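Long-range contacts in histidine kinase (Paraburkholderia phymatum, PDB 6NB0), which probably uses ATP to phosphorylate a protein histidine, as a sensor kinase of a phosphorelay: residues G149-R154 / L226-L230; I156-T162 / T195-A201; F186-A192 / W214-A220. All blocks are in the same frame, centred on the assembly; numbering follows the deposited sequence. Where two conformers were deposited one is given.

Overall arrangement
All three contacts lie in the alpha/beta kinase domain, packed around helices 135-154 and 173-189. Contact 2 joins two parallel strands of the mixed sheet; contact 3 fastens the end of helix 173-189 to the chain leaving strand 207-214; contact 1 ties the C-terminal part of helix 135-154 to the loop before helix 232-238. Contacts 1 and 3 are closest, their centres about 11 Å apart, and Glu-189 of contact 3 bonds His-228 and Val-229 of contact 1. Contacts 2 and 3 lie about 13 Å apart, centre to centre, with Ile-156 and Val-197 packed on Ser-191. A glycerol, probably from the crystallisation liquor, sits about 4 Å from the Pro-218 side chain.

Contact 1: residues G149-R154 / L226-L230; sequences GLAARR and LPHVL
The guanidinium of Arg-154 has Leu-226 over one face and the carbonyl of Pro-227 at its edge. Leu-226 CD1 stands 3.4 Å above the guanidinium plane, displaced toward the rim, and the two side chains cross at about a right angle. At the edge, Arg-154 NH1 donates to Pro-227 O over 2.9 Å, approaching nearly in line with the C=O but through a bent N-H...O, with the acceptor tilted 20° from the guanidinium plane. The His-228 ring is turned 75° to that plane, and its ND1 lies obliquely 3.5 Å from Arg-154 NH1. Both groups also share Glu-189 OE1, which forms a salt bridge with Arg-154 NH1 and a hydrogen bond with His-228 ND1; Arg-154 NH2 bonds Ser-191 O. Arg-154 reaches Pro-227 and Leu-226 by bending at chi2 (-83°) and again at chi3, and its CD runs past Pro-227 CD at 3.7 Å with the side chains pointing in opposite directions. Here the C-terminal part of helix 135-154, one of the helices stacked on the mixed sheet of the kinase's alpha/beta sandwich, is tied to the irregular loop that precedes helix 232-238. Earlier on the helix the contact is mostly apolar: Leu-150 CD1 lies 4.2 Å from Pro-227 CB, and Leu-150 also touches Val-188 and Glu-189 of helix 173-189. Arg-153 lays its aliphatic part on the proline ring, CD to Pro-227 CB 3.7 Å, while its NH2 is bonded to Glu-148 O. In one of its two conformers, Val-229 brings CG2 to 3.8 Å from Leu-150 CB.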
loop_
_atom_site.group_PDB
_atom_site.type_symbol
_atom_site.label_atom_id
_atom_site.label_comp_id
_atom_site.label_asym_id
_atom_site.label_seq_id
_atom_site.Cartn_x
_atom_site.Cartn_y
_atom_site.Cartn_z
ATOM N N GLY A 149 11.979 -8.484 -12.426
ATOM C CA GLY A 149 11.973 -7.493 -11.363
ATOM C C GLY A 149 13.217 -7.540 -10.495
ATOM O O GLY A 149 13.714 -6.488 -10.103
ATOM N N LEU A 150 13.737 -8.739 -10.189
ATOM C CA LEU A 150 14.884 -8.814 -9.281
ATOM C C LEU A 150 15.852 -9.979 -9.515
ATOM O O LEU A 150 17.057 -9.792 -9.369
ATOM C CB LEU A 150 14.406 -8.872 -7.823
ATOM C CG LEU A 150 15.509 -8.742 -6.757
ATOM C CD1 LEU A 150 16.234 -7.375 -6.842
ATOM C CD2 LEU A 150 14.903 -8.945 -5.366
ATOM N N ALA A 151 15.366 -11.187 -9.829
ATOM C CA ALA A 151 16.269 -12.346 -9.815
ATOM C C ALA A 151 17.405 -12.194 -10.824
ATOM O O ALA A 151 18.582 -12.472 -10.514
ATOM C CB ALA A 151 15.480 -13.633 -10.073
ATOM N N ALA A 152 17.087 -11.771 -12.048
ATOM C CA ALA A 152 18.144 -11.661 -13.057
ATOM C C ALA A 152 19.220 -10.667 -12.623
ATOM O O ALA A 152 20.420 -10.945 -12.737
ATOM C CB ALA A 152 17.550 -11.264 -14.411
ATOM N N ARG A 153 18.820 -9.517 -12.078
ATOM C CA ARG A 153 19.821 -8.528 -11.710
ATOM C C ARG A 153 20.541 -8.869 -10.406
ATOM O O ARG A 153 21.538 -8.213 -10.083
ATOM C CB ARG A 153 19.203 -7.119 -11.614
ATOM C CG ARG A 153 18.357 -6.875 -10.360
ATOM C CD ARG A 153 17.551 -5.569 -10.523
ATOM N NE ARG A 153 16.478 -5.730 -11.513
ATOM C CZ ARG A 153 15.874 -4.717 -12.130
ATOM N NH1 ARG A 153 16.233 -3.463 -11.856
ATOM N NH2 ARG A 153 14.916 -4.956 -13.023
ATOM N N ARG A 154 20.086 -9.884 -9.679
ATOM C CA ARG A 154 20.781 -10.392 -8.501
ATOM C C ARG A 154 21.531 -11.693 -8.772
ATOM O O ARG A 154 22.146 -12.253 -7.847
ATOM C CB ARG A 154 19.777 -10.597 -7.354
ATOM C CG ARG A 154 19.228 -9.309 -6.745
ATOM C CD ARG A 154 20.218 -8.758 -5.709
ATOM N NE ARG A 154 20.302 -9.666 -4.572
ATOM C CZ ARG A 154 19.528 -9.576 -3.490
ATOM N NH1 ARG A 154 18.649 -8.584 -3.395
ATOM N NH2 ARG A 154 19.633 -10.477 -2.510
ATOM N N LEU A 226 23.576 -4.466 -3.216
ATOM C CA LEU A 226 22.753 -5.312 -4.067
ATOM C C LEU A 226 21.484 -4.583 -4.473
ATOM O O LEU A 226 20.946 -3.810 -3.673
ATOM C CB LEU A 226 22.361 -6.616 -3.343
ATOM C CG LEU A 226 23.512 -7.487 -2.818
ATOM C CD1 LEU A 226 22.967 -8.770 -2.176
ATOM C CD2 LEU A 226 24.533 -7.815 -3.918
ATOM N N PRO A 227 20.988 -4.793 -5.694
ATOM C CA PRO A 227 19.670 -4.243 -6.053
ATOM C C PRO A 227 18.598 -4.822 -5.143
ATOM O O PRO A 227 18.716 -5.941 -4.643
ATOM C CB PRO A 227 19.461 -4.691 -7.506
ATOM C CG PRO A 227 20.831 -5.095 -8.011
ATOM C CD PRO A 227 21.659 -5.485 -6.815
ATOM N N HIS A 228 17.530 -4.052 -4.943
ATOM C CA HIS A 228 16.422 -4.517 -4.118
ATOM C C HIS A 228 15.108 -4.072 -4.731
ATOM O O HIS A 228 15.055 -3.098 -5.482
ATOM C CB HIS A 228 16.530 -3.960 -2.690
ATOM C CG HIS A 228 17.732 -4.453 -1.951
ATOM N ND1 HIS A 228 17.837 -5.746 -1.487
ATOM C CD2 HIS A 228 18.874 -3.827 -1.590
ATOM C CE1 HIS A 228 19.000 -5.892 -0.870
ATOM N NE2 HIS A 228 19.647 -4.745 -0.925
ATOM N N VAL A 229 14.040 -4.788 -4.384
ATOM C CA VAL A 229 12.677 -4.401 -4.731
ATOM C C VAL A 229 11.861 -4.059 -3.481
ATOM O O VAL A 229 11.136 -3.062 -3.459
ATOM C CB VAL A 229 11.994 -5.526 -5.548
ATOM C CG1 VAL A 229 10.506 -5.296 -5.681
ATOM C CG2 VAL A 229 12.617 -5.650 -6.940
ATOM N N LEU A 230 11.979 -4.872 -2.433
ATOM C CA LEU A 230 11.179 -4.635 -1.232
ATOM C C LEU A 230 11.697 -3.415 -0.457
ATOM O O LEU A 230 12.858 -3.015 -0.565
ATOM C CB LEU A 230 11.173 -5.893 -0.348
ATOM C CG LEU A 230 10.641 -7.166 -1.035
ATOM C CD1 LEU A 230 10.694 -8.400 -0.102
ATOM C CD2 LEU A 230 9.181 -6.977 -1.580
#

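Contact 2: residues I156-T162 / T195-A201; sequences IVLALNT and TTVTLDA
Val-157 and Thr-196 begin the pairing of two parallel strands, 157-161 and 196-204, neighbours in the mixed sheet and joined by a crossover through strand 168-171 of a separate small sheet and then helix 173-189. The 157-161 strand is the outermost of the sheet within this chain. Its N-H and C=O groups at Val-157, Ala-159 and Asn-161 all bond across: Val-157 N to Thr-195 O, Ala-159 N to Val-197 O and Asn-161 N to Leu-199 O, the last at 2.9 Å and nearly straight (175°). In return Val-197, Leu-199 and Ala-201 give their N-H to the carbonyls of the same three residues. Thr-198 and Asp-200 turn their backbone bonds the other way, to Ser-213 and Thr-211. Leu-158 and Val-197 lie side by side, CD2 to CB 3.9 Å, on the face covered by helix 173-189. On the opposite face, one conformer of Asn-161 sends ND2 to Asp-200 OD1 at 3.2 Å, from above the carboxylate plane, and a water donates to Asp-200 OD2. Past the strand end, the Thr-162 hydroxyl accepts from Leu-164 N and donates to Ala-201 O, with Thr-162 OG1 2.6 Å from that oxygen and above its carbonyl plane.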
loop_
_atom_site.group_PDB
_atom_site.type_symbol
_atom_site.label_atom_id
_atom_site.label_comp_id
_atom_site.label_asym_id
_atom_site.label_seq_id
_atom_site.Cartn_x
_atom_site.Cartn_y
_atom_site.Cartn_z
ATOM N N ILE A 156 20.301 -14.620 -9.439
ATOM C CA ILE A 156 19.577 -15.738 -8.820
ATOM C C ILE A 156 18.872 -16.526 -9.911
ATOM O O ILE A 156 18.189 -15.942 -10.766
ATOM C CB ILE A 156 18.573 -15.233 -7.769
ATOM C CG1 ILE A 156 19.241 -14.286 -6.755
ATOM C CG2 ILE A 156 17.865 -16.398 -7.066
ATOM C CD1 ILE A 156 20.492 -14.829 -6.150
ATOM N N VAL A 157 19.028 -17.851 -9.884
ATOM C CA VAL A 157 18.349 -18.733 -10.830
ATOM C C VAL A 157 16.997 -19.091 -10.231
ATOM O O VAL A 157 16.920 -19.490 -9.061
ATOM C CB VAL A 157 19.194 -19.992 -11.111
ATOM C CG1 VAL A 157 18.441 -20.974 -12.015
ATOM C CG2 VAL A 157 20.543 -19.589 -11.754
ATOM N N LEU A 158 15.927 -18.907 -11.004
ATOM C CA LEU A 158 14.597 -19.337 -10.587
ATOM C C LEU A 158 14.249 -20.651 -11.265
ATOM O O LEU A 158 14.467 -20.811 -12.468
ATOM C CB LEU A 158 13.534 -18.285 -10.930
ATOM C CG LEU A 158 13.721 -16.882 -10.333
ATOM C CD1 LEU A 158 12.521 -15.982 -10.690
ATOM C CD2 LEU A 158 13.913 -16.956 -8.807
ATOM N N ALA A 159 13.669 -21.581 -10.500
ATOM C CA ALA A 159 13.248 -22.865 -11.050
ATOM C C ALA A 159 11.801 -23.090 -10.663
ATOM O O ALA A 159 11.389 -22.770 -9.541
ATOM C CB ALA A 159 14.118 -24.046 -10.557
ATOM N N LEU A 160 11.024 -23.594 -11.605
ATOM C CA LEU A 160 9.638 -23.948 -11.344
ATOM C C LEU A 160 9.516 -25.451 -11.473
ATOM O O LEU A 160 9.891 -26.023 -12.503
ATOM C CB LEU A 160 8.683 -23.237 -12.304
ATOM C CG LEU A 160 7.213 -23.679 -12.244
ATOM C CD1 LEU A 160 6.541 -23.305 -10.888
ATOM C CD2 LEU A 160 6.455 -23.106 -13.450
ATOM N N ASN A 161 9.001 -26.087 -10.429
ATOM C CA ASN A 161 8.763 -27.528 -10.412
ATOM C C ASN A 161 7.278 -27.760 -10.168
ATOM O O ASN A 161 6.794 -27.579 -9.046
ATOM C CB ASN A 161 9.612 -28.201 -9.335
ATOM C CG ASN A 161 9.323 -29.680 -9.208
ATOM O OD1 ASN A 161 8.992 -30.343 -10.188
ATOM N ND2 ASN A 161 9.446 -30.205 -7.993
ATOM N N THR A 162 6.552 -28.159 -11.211
ATOM C CA THR A 162 5.132 -28.390 -11.032
ATOM C C THR A 162 4.673 -29.388 -12.080
ATOM O O THR A 162 5.181 -29.367 -13.211
ATOM C CB THR A 162 4.296 -27.106 -11.132
ATOM O OG1 THR A 162 2.926 -27.422 -10.864
ATOM C CG2 THR A 162 4.396 -26.446 -12.526
ATOM N N THR A 195 22.651 -18.511 -6.234
ATOM C CA THR A 195 21.675 -19.367 -5.562
ATOM C C THR A 195 20.500 -19.679 -6.480
ATOM O O THR A 195 20.100 -18.861 -7.310
ATOM C CB THR A 195 21.182 -18.666 -4.277
ATOM O OG1 THR A 195 22.287 -18.574 -3.363
ATOM C CG2 THR A 195 20.027 -19.440 -3.610
ATOM N N THR A 196 19.954 -20.885 -6.336
ATOM C CA THR A 196 18.722 -21.282 -7.009
ATOM C C THR A 196 17.542 -21.187 -6.041
ATOM O O THR A 196 17.563 -21.804 -4.973
ATOM C CB THR A 196 18.831 -22.707 -7.555
ATOM O OG1 THR A 196 19.913 -22.764 -8.487
ATOM C CG2 THR A 196 17.527 -23.117 -8.257
ATOM N N VAL A 197 16.522 -20.428 -6.430
ATOM C CA VAL A 197 15.241 -20.358 -5.719
ATOM C C VAL A 197 14.225 -21.198 -6.481
ATOM O O VAL A 197 14.006 -20.983 -7.676
ATOM C CB VAL A 197 14.761 -18.903 -5.571
ATOM C CG1 VAL A 197 13.339 -18.853 -4.960
ATOM C CG2 VAL A 197 15.757 -18.103 -4.694
ATOM N N THR A 198 13.616 -22.174 -5.810
ATOM C CA THR A 198 12.698 -23.094 -6.474
ATOM C C THR A 198 11.283 -22.841 -5.971
ATOM O O THR A 198 11.050 -22.832 -4.755
ATOM C CB THR A 198 13.101 -24.547 -6.209
ATOM O OG1 THR A 198 14.388 -24.802 -6.783
ATOM C CG2 THR A 198 12.055 -25.528 -6.776
ATOM N N LEU A 199 10.348 -22.640 -6.905
ATOM C CA LEU A 199 8.920 -22.636 -6.607
ATOM C C LEU A 199 8.363 -24.014 -6.954
ATOM O O LEU A 199 8.412 -24.423 -8.125
ATOM C CB LEU A 199 8.216 -21.544 -7.417
ATOM C CG LEU A 199 6.679 -21.502 -7.356
ATOM C CD1 LEU A 199 6.200 -21.326 -5.925
ATOM C CD2 LEU A 199 6.168 -20.359 -8.221
ATOM N N ASP A 200 7.895 -24.747 -5.943
ATOM C CA ASP A 200 7.200 -26.026 -6.124
ATOM C C ASP A 200 5.707 -25.766 -5.985
ATOM O O ASP A 200 5.299 -25.081 -5.044
ATOM C CB ASP A 200 7.597 -27.049 -5.052
ATOM C CG ASP A 200 8.981 -27.592 -5.236
ATOM O OD1 ASP A 200 9.527 -27.480 -6.343
ATOM O OD2 ASP A 200 9.516 -28.155 -4.266
ATOM N N ALA A 201 4.889 -26.326 -6.879
ATOM C CA ALA A 201 3.447 -26.094 -6.746
ATOM C C ALA A 201 2.669 -27.288 -7.267
ATOM O O ALA A 201 3.022 -27.854 -8.301
ATOM C CB ALA A 201 3.000 -24.838 -7.498
HETATM O O HOH W 1 11.739 -29.226 -5.604
#

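Contact 3: residues F186-A192 / W214-A220; sequences FAVEASA and WQATPAA
Ala-187 and Trp-214 meet methyl to ring: Ala-187 CB lies 3.6 Å from the centroid of the six-membered ring, 14° off its normal, a CH-pi contact over the face. At the indole edge, Trp-214 NE1 donates in the ring plane to Ala-190 O over 3.1 Å. That oxygen also accepts from Thr-217 N at 2.9 Å, and the two donors approach from opposite faces of the carbonyl plane, so one acceptor grips both the indole and the backbone of the following loop. Phe-186 offers the edge of its ring to the far end of the indole, CE1 to Trp-214 CH2 4.3 Å.

With Trp-214 CG between its backbone N and carbonyl carbon (chi1 81°), the indole presents its face to Ala-187 CB. Ala-190 is the first residue to leave the helical path, and its carbonyl oxygen is the one used by the loop. Ser-191 OG is held by Ala-187 O at 2.7 Å and stands obliquely 3.0 Å from Trp-214 CD1. A water accepts from Ala-192 N, donates to Gln-215 O and lies 2.7 Å from Thr-217 OG1.

The indole of Trp-214, at the end of strand 207-214, packs on helix 173-189 and also touches Val-197 of strand 196-204 and Leu-278 of strand 276-283, while Ala-220 beyond it packs on Arg-154 of helix 135-154.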
loop_
_atom_site.group_PDB
_atom_site.type_symbol
_atom_site.label_atom_id
_atom_site.label_comp_id
_atom_site.label_asym_id
_atom_site.label_seq_id
_atom_site.Cartn_x
_atom_site.Cartn_y
_atom_site.Cartn_z
ATOM N N PHE A 186 10.673 -12.551 -1.958
ATOM C CA PHE A 186 11.312 -12.574 -0.639
ATOM C C PHE A 186 12.525 -13.499 -0.638
ATOM O O PHE A 186 13.598 -13.156 -0.112
ATOM C CB PHE A 186 10.293 -13.011 0.426
ATOM C CG PHE A 186 10.878 -13.058 1.826
ATOM C CD1 PHE A 186 11.491 -14.193 2.297
ATOM C CD2 PHE A 186 10.836 -11.930 2.637
ATOM C CE1 PHE A 186 12.072 -14.220 3.578
ATOM C CE2 PHE A 186 11.399 -11.936 3.909
ATOM C CZ PHE A 186 12.004 -13.082 4.385
ATOM N N ALA A 187 12.357 -14.705 -1.193
ATOM C CA ALA A 187 13.463 -15.658 -1.229
ATOM C C ALA A 187 14.617 -15.100 -2.043
ATOM O O ALA A 187 15.782 -15.208 -1.633
ATOM C CB ALA A 187 12.977 -16.997 -1.804
ATOM N N VAL A 188 14.302 -14.439 -3.170
ATOM C CA VAL A 188 15.339 -13.819 -3.995
ATOM C C VAL A 188 16.072 -12.742 -3.200
ATOM O O VAL A 188 17.307 -12.669 -3.221
ATOM C CB VAL A 188 14.728 -13.251 -5.292
ATOM C CG1 VAL A 188 15.767 -12.399 -6.043
ATOM C CG2 VAL A 188 14.238 -14.420 -6.178
ATOM N N GLU A 189 15.317 -11.894 -2.473
ATOM C CA GLU A 189 15.956 -10.839 -1.677
ATOM C C GLU A 189 16.892 -11.430 -0.643
ATOM O O GLU A 189 17.939 -10.846 -0.323
ATOM C CB GLU A 189 14.892 -9.963 -0.992
ATOM C CG GLU A 189 14.146 -8.999 -1.935
ATOM C CD GLU A 189 14.895 -7.685 -2.147
ATOM O OE1 GLU A 189 16.138 -7.672 -2.020
ATOM O OE2 GLU A 189 14.248 -6.667 -2.457
ATOM N N ALA A 190 16.544 -12.602 -0.128
ATOM C CA ALA A 190 17.360 -13.309 0.848
ATOM C C ALA A 190 18.257 -14.367 0.203
ATOM O O ALA A 190 18.548 -15.402 0.823
ATOM C CB ALA A 190 16.456 -13.941 1.909
ATOM N N SER A 191 18.720 -14.127 -1.031
ATOM C CA SER A 191 19.639 -15.036 -1.711
ATOM C C SER A 191 20.894 -14.301 -2.157
ATOM O O SER A 191 20.839 -13.131 -2.547
ATOM C CB SER A 191 18.977 -15.691 -2.946
ATOM O OG SER A 191 17.923 -16.574 -2.585
ATOM N N ALA A 192 22.022 -15.016 -2.128
ATOM C CA ALA A 192 23.275 -14.538 -2.689
ATOM C C ALA A 192 23.384 -14.958 -4.156
ATOM O O ALA A 192 22.778 -15.940 -4.581
ATOM C CB ALA A 192 24.483 -15.087 -1.911
ATOM N N TRP A 214 14.999 -22.567 -0.767
ATOM C CA TRP A 214 16.261 -21.983 -1.215
ATOM C C TRP A 214 17.265 -21.990 -0.081
ATOM O O TRP A 214 16.893 -22.027 1.096
ATOM C CB TRP A 214 16.051 -20.544 -1.727
ATOM C CG TRP A 214 15.969 -19.466 -0.680
ATOM C CD1 TRP A 214 16.896 -18.482 -0.449
ATOM C CD2 TRP A 214 14.880 -19.212 0.239
ATOM N NE1 TRP A 214 16.461 -17.642 0.564
ATOM C CE2 TRP A 214 15.236 -18.074 1.008
ATOM C CE3 TRP A 214 13.654 -19.839 0.496
ATOM C CZ2 TRP A 214 14.398 -17.542 2.002
ATOM C CZ3 TRP A 214 12.824 -19.312 1.485
ATOM C CH2 TRP A 214 13.198 -18.181 2.226
ATOM N N GLN A 215 18.549 -21.981 -0.451
ATOM C CA GLN A 215 19.615 -21.799 0.525
ATOM C C GLN A 215 19.749 -20.308 0.823
ATOM O O GLN A 215 20.143 -19.526 -0.045
ATOM C CB GLN A 215 20.929 -22.385 0.003
ATOM C CG GLN A 215 21.864 -22.774 1.122
ATOM C CD GLN A 215 21.403 -24.024 1.857
ATOM O OE1 GLN A 215 21.717 -24.213 3.031
ATOM N NE2 GLN A 215 20.662 -24.888 1.164
ATOM N N ALA A 216 19.420 -19.910 2.053
ATOM C CA ALA A 216 19.254 -18.496 2.377
ATOM C C ALA A 216 20.580 -17.841 2.735
ATOM O O ALA A 216 21.442 -18.457 3.366
ATOM C CB ALA A 216 18.279 -18.326 3.547
ATOM N N THR A 217 20.727 -16.573 2.331
ATOM C CA THR A 217 21.776 -15.675 2.822
ATOM C C THR A 217 21.037 -14.457 3.354
ATOM O O THR A 217 20.835 -13.466 2.632
ATOM C CB THR A 217 22.768 -15.290 1.722
ATOM O OG1 THR A 217 23.326 -16.478 1.148
ATOM C CG2 THR A 217 23.904 -14.414 2.285
ATOM N N PRO A 218 20.566 -14.509 4.599
ATOM C CA PRO A 218 19.700 -13.412 5.089
ATOM C C PRO A 218 20.412 -12.058 5.125
ATOM O O PRO A 218 19.751 -11.024 5.007
ATOM C CB PRO A 218 19.271 -13.888 6.491
ATOM C CG PRO A 218 20.208 -15.024 6.842
ATOM C CD PRO A 218 20.642 -15.642 5.543
ATOM N N ALA A 219 21.747 -12.030 5.191
ATOM C CA ALA A 219 22.460 -10.753 5.109
ATOM C C ALA A 219 22.247 -10.047 3.775
ATOM O O ALA A 219 22.386 -8.818 3.707
ATOM C CB ALA A 219 23.964 -10.957 5.347
ATOM N N ALA A 220 21.889 -10.785 2.715
ATOM C CA ALA A 220 21.624 -10.137 1.434
ATOM C C ALA A 220 20.412 -9.209 1.498
ATOM O O ALA A 220 20.325 -8.260 0.715
ATOM C CB ALA A 220 21.443 -11.195 0.346
HETATM O O HOH W 2 21.868 -17.617 -0.821
#